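Local coordinates for protein short afifavidin (PDB 6HDT) that binds biotin in a strong non-covalent complex, as a dimeric bacterial member of the avidin family whose wider role is still obscure, at residues T57-V62 and F72-D77; S29-V34 and G43-N48; S85-T90 and T104-A109. All blocks are in the same frame, centred on the assembly; numbering follows the deposited sequence.

Contact 1: residues T57-V62 and F72-D77; sequences TPYPLV and FTVAWD. With BTN (biotin), chain E.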
loop_
_atom_site.group_PDB
_atom_site.type_symbol
_atom_site.label_atom_id
_atom_site.label_comp_id
_atom_site.label_asym_id
_atom_site.label_seq_id
_atom_site.Cartn_x
_atom_site.Cartn_y
_atom_site.Cartn_z
ATOM N N THR A 57 8.735 17.826 -3.747
ATOM C CA THR A 57 9.930 16.992 -3.952
ATOM C C THR A 57 9.550 15.521 -4.004
ATOM O O THR A 57 8.548 15.128 -3.415
ATOM C CB THR A 57 10.976 17.206 -2.825
ATOM O OG1 THR A 57 10.476 16.689 -1.593
ATOM C CG2 THR A 57 11.281 18.679 -2.661
ATOM N N PRO A 58 10.321 14.691 -4.729
ATOM C CA PRO A 58 9.932 13.270 -4.820
ATOM C C PRO A 58 10.131 12.490 -3.528
ATOM O O PRO A 58 11.147 12.679 -2.824
ATOM C CB PRO A 58 10.858 12.712 -5.895
ATOM C CG PRO A 58 11.342 13.892 -6.643
ATOM C CD PRO A 58 11.440 14.997 -5.634
ATOM N N TYR A 59 9.122 11.672 -3.229
ATOM C CA TYR A 59 9.148 10.662 -2.170
ATOM C C TYR A 59 9.073 9.262 -2.771
ATOM O O TYR A 59 8.373 9.025 -3.783
ATOM C CB TYR A 59 8.020 10.902 -1.178
ATOM C CG TYR A 59 8.255 12.140 -0.363
ATOM C CD1 TYR A 59 7.927 13.401 -0.844
ATOM C CD2 TYR A 59 8.857 12.053 0.891
ATOM C CE1 TYR A 59 8.191 14.560 -0.096
ATOM C CE2 TYR A 59 9.095 13.196 1.640
ATOM C CZ TYR A 59 8.775 14.442 1.139
ATOM O OH TYR A 59 9.021 15.568 1.903
ATOM N N PRO A 60 9.816 8.318 -2.185
ATOM C CA PRO A 60 9.767 6.938 -2.677
ATOM C C PRO A 60 8.362 6.353 -2.587
ATOM O O PRO A 60 7.597 6.665 -1.672
ATOM C CB PRO A 60 10.750 6.188 -1.768
ATOM C CG PRO A 60 11.581 7.254 -1.122
ATOM C CD PRO A 60 10.714 8.464 -1.024
ATOM N N LEU A 61 8.012 5.531 -3.574
ATOM C CA LEU A 61 6.761 4.781 -3.509
ATOM C C LEU A 61 7.001 3.298 -3.820
ATOM O O LEU A 61 7.868 2.961 -4.632
ATOM C CB LEU A 61 5.672 5.446 -4.353
ATOM C CG LEU A 61 5.287 5.105 -5.791
ATOM C CD1 LEU A 61 4.783 3.691 -6.027
ATOM C CD2 LEU A 61 4.217 6.098 -6.198
ATOM N N VAL A 62 6.276 2.426 -3.096
ATOM C CA VAL A 62 6.324 0.970 -3.318
ATOM C C VAL A 62 4.944 0.352 -3.259
ATOM O O VAL A 62 4.086 0.796 -2.522
ATOM C CB VAL A 62 7.253 0.242 -2.330
ATOM C CG1 VAL A 62 8.639 0.867 -2.374
ATOM C CG2 VAL A 62 6.673 0.229 -0.930
ATOM N N PHE A 72 -0.306 1.164 -3.532
ATOM C CA PHE A 72 1.033 1.653 -3.274
ATOM C C PHE A 72 1.074 2.595 -2.096
ATOM O O PHE A 72 0.091 3.237 -1.743
ATOM C CB PHE A 72 1.670 2.318 -4.494
ATOM C CG PHE A 72 0.846 3.427 -5.099
ATOM C CD1 PHE A 72 -0.071 3.170 -6.108
ATOM C CD2 PHE A 72 1.033 4.733 -4.706
ATOM C CE1 PHE A 72 -0.814 4.193 -6.660
ATOM C CE2 PHE A 72 0.288 5.765 -5.244
ATOM C CZ PHE A 72 -0.640 5.495 -6.251
ATOM N N THR A 73 2.250 2.632 -1.481
ATOM C CA THR A 73 2.458 3.406 -0.260
ATOM C C THR A 73 3.592 4.401 -0.415
ATOM O O THR A 73 4.565 4.103 -1.089
ATOM C CB THR A 73 2.752 2.464 0.905
ATOM O OG1 THR A 73 1.631 1.617 1.095
ATOM C CG2 THR A 73 3.033 3.212 2.202
ATOM N N VAL A 74 3.455 5.570 0.215
ATOM C CA VAL A 74 4.512 6.578 0.305
ATOM C C VAL A 74 4.668 6.963 1.794
ATOM O O VAL A 74 3.712 7.370 2.467
ATOM C CB VAL A 74 4.175 7.847 -0.489
ATOM C CG1 VAL A 74 5.159 8.971 -0.168
ATOM C CG2 VAL A 74 4.125 7.565 -1.972
ATOM N N ALA A 75 5.882 6.816 2.283
ATOM C CA ALA A 75 6.236 7.310 3.609
ATOM C C ALA A 75 6.824 8.729 3.467
ATOM O O ALA A 75 7.775 8.931 2.690
ATOM C CB ALA A 75 7.248 6.371 4.214
ATOM N N TRP A 76 6.279 9.711 4.194
ATOM C CA TRP A 76 6.623 11.116 3.935
ATOM C C TRP A 76 7.905 11.527 4.658
ATOM O O TRP A 76 7.880 12.370 5.546
ATOM C CB TRP A 76 5.431 12.029 4.240
ATOM C CG TRP A 76 4.267 11.675 3.354
ATOM C CD1 TRP A 76 3.173 10.963 3.688
ATOM C CD2 TRP A 76 4.142 11.981 1.957
ATOM N NE1 TRP A 76 2.335 10.781 2.558
ATOM C CE2 TRP A 76 2.909 11.434 1.507
ATOM C CE3 TRP A 76 4.916 12.729 1.060
ATOM C CZ2 TRP A 76 2.481 11.561 0.192
ATOM C CZ3 TRP A 76 4.487 12.831 -0.251
ATOM C CH2 TRP A 76 3.271 12.282 -0.651
ATOM N N ASP A 77 9.023 10.920 4.242
ATOM C CA ASP A 77 10.344 11.337 4.652
ATOM C C ASP A 77 11.302 11.218 3.465
ATOM O O ASP A 77 11.275 10.243 2.718
ATOM C CB ASP A 77 10.832 10.503 5.821
ATOM C CG ASP A 77 12.211 10.923 6.286
ATOM O OD1 ASP A 77 12.339 12.037 6.861
ATOM O OD2 ASP A 77 13.168 10.149 6.063
HETATM C C11 BTN E . 1.508 15.070 4.956
HETATM O O11 BTN E . 1.420 14.431 6.021
HETATM O O12 BTN E . 0.939 16.176 4.797
HETATM C C10 BTN E . 2.324 14.448 3.836
HETATM C C9 BTN E . 1.782 14.782 2.448
HETATM C C8 BTN E . 0.452 14.081 2.156
HETATM C C7 BTN E . -0.169 14.468 0.817
HETATM C C2 BTN E . -1.476 13.706 0.620
HETATM S S1 BTN E . -1.296 11.982 0.199
HETATM C C6 BTN E . -2.990 11.870 -0.300
HETATM C C5 BTN E . -3.292 13.188 -0.989
HETATM N N1 BTN E . -3.014 13.151 -2.398
HETATM C C3 BTN E . -2.028 13.944 -2.814
HETATM O O3 BTN E . -1.674 14.062 -4.000
HETATM N N2 BTN E . -1.519 14.580 -1.727
HETATM C C4 BTN E . -2.298 14.267 -0.539
HETATM O O HOH W 1 8.410 6.907 0.810
HETATM O O HOH W 2 2.259 -0.555 -0.414
#
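Tyr59 and Trp76 meet in a T-shaped pair on the buried, tightly packed side of this contact: the CE3-CZ3 edge of the indole points at one face of the phenol ring, the ring centroids lie 5.0 Å apart and the planes stand at 61°. One face of that indole carries the ligand: biotin C9 sits above its centre, with Val74 CG1 beneath the opposite face, and Trp76 CG comes within 3.4 Å of biotin C10. Val74, with CG1 anti to its backbone N (chi1 169°), also packs CG1 on Tyr59 CB at 3.6 Å, while its CG2 branch touches Leu61 CB. Leu61 CD1 in turn meets Phe72 CB at 3.7 Å. Replacing Trp76 by an alanine would probably open a gap between Tyr59, Val74 and the biotin tail and leave Thr87 OG1 without its indole N-H partner. The looser side is at the exposed Pro60. The backbones are splayed from Tyr59 to Pro60, where a water donates to Pro60 O at 2.6 Å and to Ala75 O, and come together as a hydrogen-bonded pair at Val62 and Thr73, Thr73 N reaching Val62 O at 2.8 Å. The two segments belong to the hairpin of strands 58-66 and 69-77. Strand 40-46 flanks it beyond Tyr59, strand 82-96 beyond Phe72 and Val74, and Leu64 of the second subunit packs on Val62 and Ala75.

Contact 2: residues S29-V34 and G43-N48; sequences STMTLV and GFYVNN. With BTN (biotin), chain E.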
loop_
_atom_site.group_PDB
_atom_site.type_symbol
_atom_site.label_atom_id
_atom_site.label_comp_id
_atom_site.label_asym_id
_atom_site.label_seq_id
_atom_site.Cartn_x
_atom_site.Cartn_y
_atom_site.Cartn_z
ATOM N N SER A 29 -0.713 16.733 -8.094
ATOM C CA SER A 29 0.370 15.856 -7.626
ATOM C C SER A 29 0.728 14.944 -8.805
ATOM O O SER A 29 -0.123 14.642 -9.669
ATOM C CB SER A 29 0.011 15.079 -6.359
ATOM O OG SER A 29 -0.299 15.995 -5.311
ATOM N N THR A 30 2.006 14.607 -8.880
ATOM C CA THR A 30 2.500 13.750 -9.941
ATOM C C THR A 30 3.173 12.523 -9.348
ATOM O O THR A 30 3.721 12.515 -8.191
ATOM C CB THR A 30 3.491 14.486 -10.877
ATOM O OG1 THR A 30 4.529 15.103 -10.118
ATOM C CG2 THR A 30 2.771 15.566 -11.688
ATOM N N MET A 31 3.167 11.474 -10.143
ATOM C CA MET A 31 3.943 10.319 -9.793
ATOM C C MET A 31 4.391 9.612 -11.037
ATOM O O MET A 31 3.744 9.708 -12.094
ATOM C CB MET A 31 3.134 9.401 -8.880
ATOM C CG MET A 31 1.939 8.746 -9.540
ATOM S SD MET A 31 1.133 7.508 -8.503
ATOM C CE MET A 31 -0.137 7.062 -9.690
ATOM N N THR A 32 5.464 8.858 -10.881
ATOM C CA THR A 32 5.877 7.931 -11.901
ATOM C C THR A 32 5.818 6.517 -11.333
ATOM O O THR A 32 6.239 6.260 -10.207
ATOM C CB THR A 32 7.280 8.275 -12.460
ATOM O OG1 THR A 32 7.256 9.551 -13.107
ATOM C CG2 THR A 32 7.756 7.214 -13.436
ATOM N N LEU A 33 5.286 5.601 -12.131
ATOM C CA LEU A 33 5.158 4.200 -11.768
ATOM C C LEU A 33 6.057 3.358 -12.634
ATOM O O LEU A 33 6.088 3.490 -13.870
ATOM C CB LEU A 33 3.711 3.702 -11.930
ATOM C CG LEU A 33 2.661 4.370 -11.041
ATOM C CD1 LEU A 33 1.297 3.800 -11.352
ATOM C CD2 LEU A 33 2.998 4.189 -9.573
ATOM N N VAL A 34 6.749 2.453 -11.984
ATOM C CA VAL A 34 7.615 1.490 -12.652
ATOM C C VAL A 34 7.181 0.093 -12.246
ATOM O O VAL A 34 7.213 -0.272 -11.066
ATOM C CB VAL A 34 9.111 1.706 -12.308
ATOM C CG1 VAL A 34 9.982 0.892 -13.238
ATOM C CG2 VAL A 34 9.489 3.173 -12.412
ATOM N N GLY A 43 8.416 3.551 -7.797
ATOM C CA GLY A 43 8.378 4.856 -8.416
ATOM C C GLY A 43 8.677 5.925 -7.386
ATOM O O GLY A 43 9.388 5.676 -6.409
ATOM N N PHE A 44 8.089 7.083 -7.626
ATOM C CA PHE A 44 8.161 8.264 -6.766
ATOM C C PHE A 44 6.900 9.106 -6.917
ATOM O O PHE A 44 6.162 9.010 -7.919
ATOM C CB PHE A 44 9.409 9.107 -7.054
ATOM C CG PHE A 44 9.346 9.880 -8.347
ATOM C CD1 PHE A 44 8.766 11.149 -8.414
ATOM C CD2 PHE A 44 9.890 9.335 -9.501
ATOM C CE1 PHE A 44 8.710 11.846 -9.617
ATOM C CE2 PHE A 44 9.862 10.033 -10.685
ATOM C CZ PHE A 44 9.264 11.284 -10.753
ATOM N N TYR A 45 6.660 9.918 -5.891
ATOM C CA TYR A 45 5.467 10.722 -5.766
ATOM C C TYR A 45 5.807 12.136 -5.412
ATOM O O TYR A 45 6.588 12.378 -4.493
ATOM C CB TYR A 45 4.550 10.144 -4.696
ATOM C CG TYR A 45 3.107 10.571 -4.814
ATOM C CD1 TYR A 45 2.658 11.752 -4.243
ATOM C CD2 TYR A 45 2.185 9.771 -5.488
ATOM C CE1 TYR A 45 1.316 12.145 -4.348
ATOM C CE2 TYR A 45 0.858 10.150 -5.597
ATOM C CZ TYR A 45 0.420 11.335 -5.011
ATOM O OH TYR A 45 -0.879 11.753 -5.113
ATOM N N VAL A 46 5.197 13.075 -6.120
ATOM C CA VAL A 46 5.402 14.486 -5.817
ATOM C C VAL A 46 4.085 15.098 -5.434
ATOM O O VAL A 46 3.178 15.244 -6.259
ATOM C CB VAL A 46 6.076 15.275 -6.944
ATOM C CG1 VAL A 46 6.227 16.748 -6.539
ATOM C CG2 VAL A 46 7.438 14.675 -7.256
ATOM N N ASN A 47 3.986 15.445 -4.156
ATOM C CA ASN A 47 2.778 16.037 -3.612
ATOM C C ASN A 47 2.706 17.528 -3.939
ATOM O O ASN A 47 3.644 18.277 -3.659
ATOM C CB ASN A 47 2.693 15.778 -2.106
ATOM C CG ASN A 47 1.610 16.576 -1.435
ATOM O OD1 ASN A 47 0.506 16.679 -1.950
ATOM N ND2 ASN A 47 1.916 17.145 -0.258
ATOM N N ASN A 48 1.606 17.928 -4.570
ATOM C CA ASN A 48 1.418 19.329 -4.866
ATOM C C ASN A 48 0.038 19.815 -4.290
ATOM O O ASN A 48 -0.374 20.950 -4.504
ATOM C CB ASN A 48 1.701 19.562 -6.391
ATOM C CG ASN A 48 3.126 19.067 -6.844
ATOM O OD1 ASN A 48 4.147 19.351 -6.201
ATOM N ND2 ASN A 48 3.186 18.333 -7.970
HETATM C C11 BTN E . 1.508 15.070 4.956
HETATM O O11 BTN E . 1.420 14.431 6.021
HETATM O O12 BTN E . 0.939 16.176 4.797
HETATM C C10 BTN E . 2.324 14.448 3.836
HETATM C C9 BTN E . 1.782 14.782 2.448
HETATM C C8 BTN E . 0.452 14.081 2.156
HETATM C C7 BTN E . -0.169 14.468 0.817
HETATM C C2 BTN E . -1.476 13.706 0.620
HETATM S S1 BTN E . -1.296 11.982 0.199
HETATM C C6 BTN E . -2.990 11.870 -0.300
HETATM C C5 BTN E . -3.292 13.188 -0.989
HETATM N N1 BTN E . -3.014 13.151 -2.398
HETATM C C3 BTN E . -2.028 13.944 -2.814
HETATM O O3 BTN E . -1.674 14.062 -4.000
HETATM N N2 BTN E . -1.519 14.580 -1.727
HETATM C C4 BTN E . -2.298 14.267 -0.539
#
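Strands 30-34 and 43-46 run antiparallel at 176° with axes 4.7 Å apart, Thr30 pairing with Val46 and Thr32 with Phe44 through backbone hydrogen bonds, while Met31 faces Tyr45 in a non-hydrogen-bonded pair. On the barrel-interior side, Met31 lays CB against Tyr45 CD2 at 3.5 Å, and its extended chain carries SD along the ring edge, a Met-aromatic contact 5.0 Å from the centroid. Thr30 O stands over one face of the same ring. On the other side of the sheet Phe44 CE2 and CZ come against Thr32, CZ 3.5 Å from OG1. Gly43 fits because a side chain there would clash with Thr32 O. At the biotin end Ser29 takes over: OG, anti to its carbonyl carbon (chi1 -59°), accepts an almost straight bond from Asn48 N at 2.8 Å and donates to biotin O3 at 2.7 Å. Tyr45 OH donates to the same oxygen, which lies at the edge of its ring, in plane. Beside them Asn47 OD1 accepts the N-H of biotin N2 at 2.9 Å. Asn25 ND2 also hydrogen-bonds biotin, and its OD1 takes the N-H of Ser29. With two hydroxyl donors on O3 and an acceptor at N2, the segments read both polarities of the ureido group, and this pull on the carbonyl oxygen would probably polarise it, as in other avidins.

Contact 3: residues S85-T90 and T104-A109; sequences SVTSWT and TDWNLA. With BTN (biotin), chain E.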
loop_
_atom_site.group_PDB
_atom_site.type_symbol
_atom_site.label_atom_id
_atom_site.label_comp_id
_atom_site.label_asym_id
_atom_site.label_seq_id
_atom_site.Cartn_x
_atom_site.Cartn_y
_atom_site.Cartn_z
ATOM N N SER A 85 4.243 10.726 8.631
ATOM C CA SER A 85 2.984 10.241 8.109
ATOM C C SER A 85 3.279 9.280 6.979
ATOM O O SER A 85 4.370 9.297 6.412
ATOM C CB SER A 85 2.167 11.407 7.553
ATOM O OG SER A 85 2.927 12.116 6.586
ATOM N N VAL A 86 2.278 8.470 6.656
ATOM C CA VAL A 86 2.349 7.504 5.572
ATOM C C VAL A 86 1.000 7.476 4.874
ATOM O O VAL A 86 -0.013 7.392 5.539
ATOM C CB VAL A 86 2.630 6.081 6.103
ATOM C CG1 VAL A 86 2.576 5.056 4.982
ATOM C CG2 VAL A 86 3.947 6.027 6.842
ATOM N N THR A 87 1.004 7.455 3.540
ATOM C CA THR A 87 -0.251 7.259 2.745
ATOM C C THR A 87 -0.190 5.968 1.930
ATOM O O THR A 87 0.855 5.580 1.426
ATOM C CB THR A 87 -0.456 8.446 1.769
ATOM O OG1 THR A 87 -0.413 9.689 2.468
ATOM C CG2 THR A 87 -1.745 8.375 0.978
ATOM N N SER A 88 -1.338 5.298 1.789
ATOM C CA SER A 88 -1.475 4.239 0.790
ATOM C C SER A 88 -2.647 4.552 -0.102
ATOM O O SER A 88 -3.681 4.957 0.356
ATOM C CB SER A 88 -1.663 2.866 1.415
ATOM O OG SER A 88 -0.622 2.571 2.406
ATOM N N TRP A 89 -2.482 4.254 -1.387
ATOM C CA TRP A 89 -3.545 4.408 -2.342
ATOM C C TRP A 89 -3.903 3.028 -2.838
ATOM O O TRP A 89 -3.027 2.178 -2.966
ATOM C CB TRP A 89 -3.054 5.199 -3.551
ATOM C CG TRP A 89 -2.821 6.651 -3.393
ATOM C CD1 TRP A 89 -3.619 7.661 -3.830
ATOM C CD2 TRP A 89 -1.677 7.263 -2.812
ATOM N NE1 TRP A 89 -3.056 8.868 -3.539
ATOM C CE2 TRP A 89 -1.856 8.655 -2.913
ATOM C CE3 TRP A 89 -0.506 6.770 -2.222
ATOM C CZ2 TRP A 89 -0.906 9.561 -2.465
ATOM C CZ3 TRP A 89 0.437 7.689 -1.751
ATOM C CH2 TRP A 89 0.231 9.050 -1.868
ATOM N N THR A 90 -5.167 2.817 -3.212
ATOM C CA THR A 90 -5.567 1.548 -3.814
ATOM C C THR A 90 -6.631 1.832 -4.847
ATOM O O THR A 90 -7.477 2.667 -4.634
ATOM C CB THR A 90 -6.097 0.543 -2.770
ATOM O OG1 THR A 90 -5.313 0.628 -1.558
ATOM C CG2 THR A 90 -6.082 -0.900 -3.324
ATOM N N THR A 104 -8.584 5.944 -7.448
ATOM C CA THR A 104 -8.072 5.430 -6.197
ATOM C C THR A 104 -8.768 6.040 -5.006
ATOM O O THR A 104 -9.312 7.145 -5.082
ATOM C CB THR A 104 -6.552 5.731 -6.033
ATOM O OG1 THR A 104 -6.352 7.131 -5.757
ATOM C CG2 THR A 104 -5.771 5.317 -7.249
ATOM N N ASP A 105 -8.696 5.306 -3.898
ATOM C CA ASP A 105 -8.986 5.830 -2.554
ATOM C C ASP A 105 -7.702 5.733 -1.743
ATOM O O ASP A 105 -6.861 4.882 -1.988
ATOM C CB ASP A 105 -10.075 5.007 -1.843
ATOM C CG ASP A 105 -11.467 5.169 -2.461
ATOM O OD1 ASP A 105 -11.714 6.199 -3.117
ATOM O OD2 ASP A 105 -12.334 4.298 -2.206
ATOM N N TRP A 106 -7.536 6.628 -0.784
ATOM C CA TRP A 106 -6.300 6.624 -0.012
ATOM C C TRP A 106 -6.598 6.840 1.415
ATOM O O TRP A 106 -7.618 7.442 1.763
ATOM C CB TRP A 106 -5.303 7.688 -0.499
ATOM C CG TRP A 106 -5.799 9.125 -0.606
ATOM C CD1 TRP A 106 -6.189 9.776 -1.761
ATOM C CD2 TRP A 106 -5.924 10.097 0.455
ATOM N NE1 TRP A 106 -6.563 11.053 -1.481
ATOM C CE2 TRP A 106 -6.390 11.293 -0.135
ATOM C CE3 TRP A 106 -5.658 10.088 1.850
ATOM C CZ2 TRP A 106 -6.640 12.439 0.593
ATOM C CZ3 TRP A 106 -5.904 11.255 2.577
ATOM C CH2 TRP A 106 -6.387 12.406 1.949
ATOM N N ASN A 107 -5.689 6.308 2.221
ATOM C CA ASN A 107 -5.671 6.543 3.647
ATOM C C ASN A 107 -4.316 7.101 4.018
ATOM O O ASN A 107 -3.331 6.671 3.462
ATOM C CB ASN A 107 -5.860 5.215 4.371
ATOM C CG ASN A 107 -7.276 4.680 4.284
ATOM O OD1 ASN A 107 -8.243 5.399 4.522
ATOM N ND2 ASN A 107 -7.395 3.413 3.923
ATOM N N LEU A 108 -4.274 7.993 5.021
ATOM C CA LEU A 108 -3.066 8.670 5.445
ATOM C C LEU A 108 -3.001 8.623 6.962
ATOM O O LEU A 108 -3.839 9.231 7.627
ATOM C CB LEU A 108 -3.134 10.118 5.011
ATOM C CG LEU A 108 -1.959 11.076 5.225
ATOM C CD1 LEU A 108 -2.225 12.297 4.368
ATOM C CD2 LEU A 108 -1.748 11.499 6.676
ATOM N N ALA A 109 -2.034 7.884 7.476
ATOM C CA ALA A 109 -1.780 7.781 8.925
ATOM C C ALA A 109 -0.898 8.917 9.372
ATOM O O ALA A 109 0.160 9.153 8.771
ATOM C CB ALA A 109 -1.134 6.447 9.225
HETATM C C11 BTN E . 1.508 15.070 4.956
HETATM O O11 BTN E . 1.420 14.431 6.021
HETATM O O12 BTN E . 0.939 16.176 4.797
HETATM C C10 BTN E . 2.324 14.448 3.836
HETATM C C9 BTN E . 1.782 14.782 2.448
HETATM C C8 BTN E . 0.452 14.081 2.156
HETATM C C7 BTN E . -0.169 14.468 0.817
HETATM C C2 BTN E . -1.476 13.706 0.620
HETATM S S1 BTN E . -1.296 11.982 0.199
HETATM C C6 BTN E . -2.990 11.870 -0.300
HETATM C C5 BTN E . -3.292 13.188 -0.989
HETATM N N1 BTN E . -3.014 13.151 -2.398
HETATM C C3 BTN E . -2.028 13.944 -2.814
HETATM O O3 BTN E . -1.674 14.062 -4.000
HETATM N N2 BTN E . -1.519 14.580 -1.727
HETATM C C4 BTN E . -2.298 14.267 -0.539
HETATM O O HOH W 3 -5.532 2.606 0.220
#
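Trp89 has CG anti to its carbonyl carbon (chi1 -73°), whereas Trp106 has CG between its backbone N and carbonyl carbon (chi1 53°), and from neighbouring strands the two indoles leave side by side with their planes at 55°. Trp106 CB lies over the five-membered ring of Trp89, a CH-pi contact 3.9 Å from its centroid, and Thr87 CG2 lies over the same face, on the side of the six-membered ring. Thr104 OG1 meets Trp89 CD1 in the plane of that indole, its own hydrogen bond going to Asp123 O. Trp106 itself holds biotin C6 over its centre, 3.5 Å from CE2. Trp89 CZ2 approaches the thioether S1 at 3.6 Å, and Thr87 OG1, already engaged by Trp76, comes to 3.3 Å from S1. That hydroxyl also touches Leu108 CG at 3.5 Å. Farther along, Ser85 OG donates to biotin O11 at 2.8 Å. Six backbone hydrogen bonds hold the strands in an antiparallel register from Val86-Ala109 to Thr90-Asp105, and the face bearing Ser88 and Asn107 packs on the second subunit. Asp123 accepts from Trp89 NE1 and, weakly, from Trp106 NE1, which ties both indoles to one carboxylate. Chemically, the wall pairs an aromatic and sulfur-contacting surface for the thioether ring with a hydroxyl for the valerate carboxylate, consistent with an apolar middle and a probably charged tail.

In the fold
From the N terminus the chain first closes contact 2, where strand 40-46 folds back on strand 30-35. Contact 1 follows as strand 69-77 returns along strand 58-66, and contact 3 as strand 99-110 returns along strand 82-96. The three hairpins lie in series; none nests in or crosses another. Neighbouring strands stitch them into the eight-stranded antiparallel avidin barrel: Tyr59 O meets Tyr45 N between contacts 2 and 1, and Phe72 O meets Trp89 N between contacts 1 and 3. Contacts 2 and 3 touch across the interior, Tyr45 against Trp89. All three border biotin, while contacts 1 and 3 also face the second subunit.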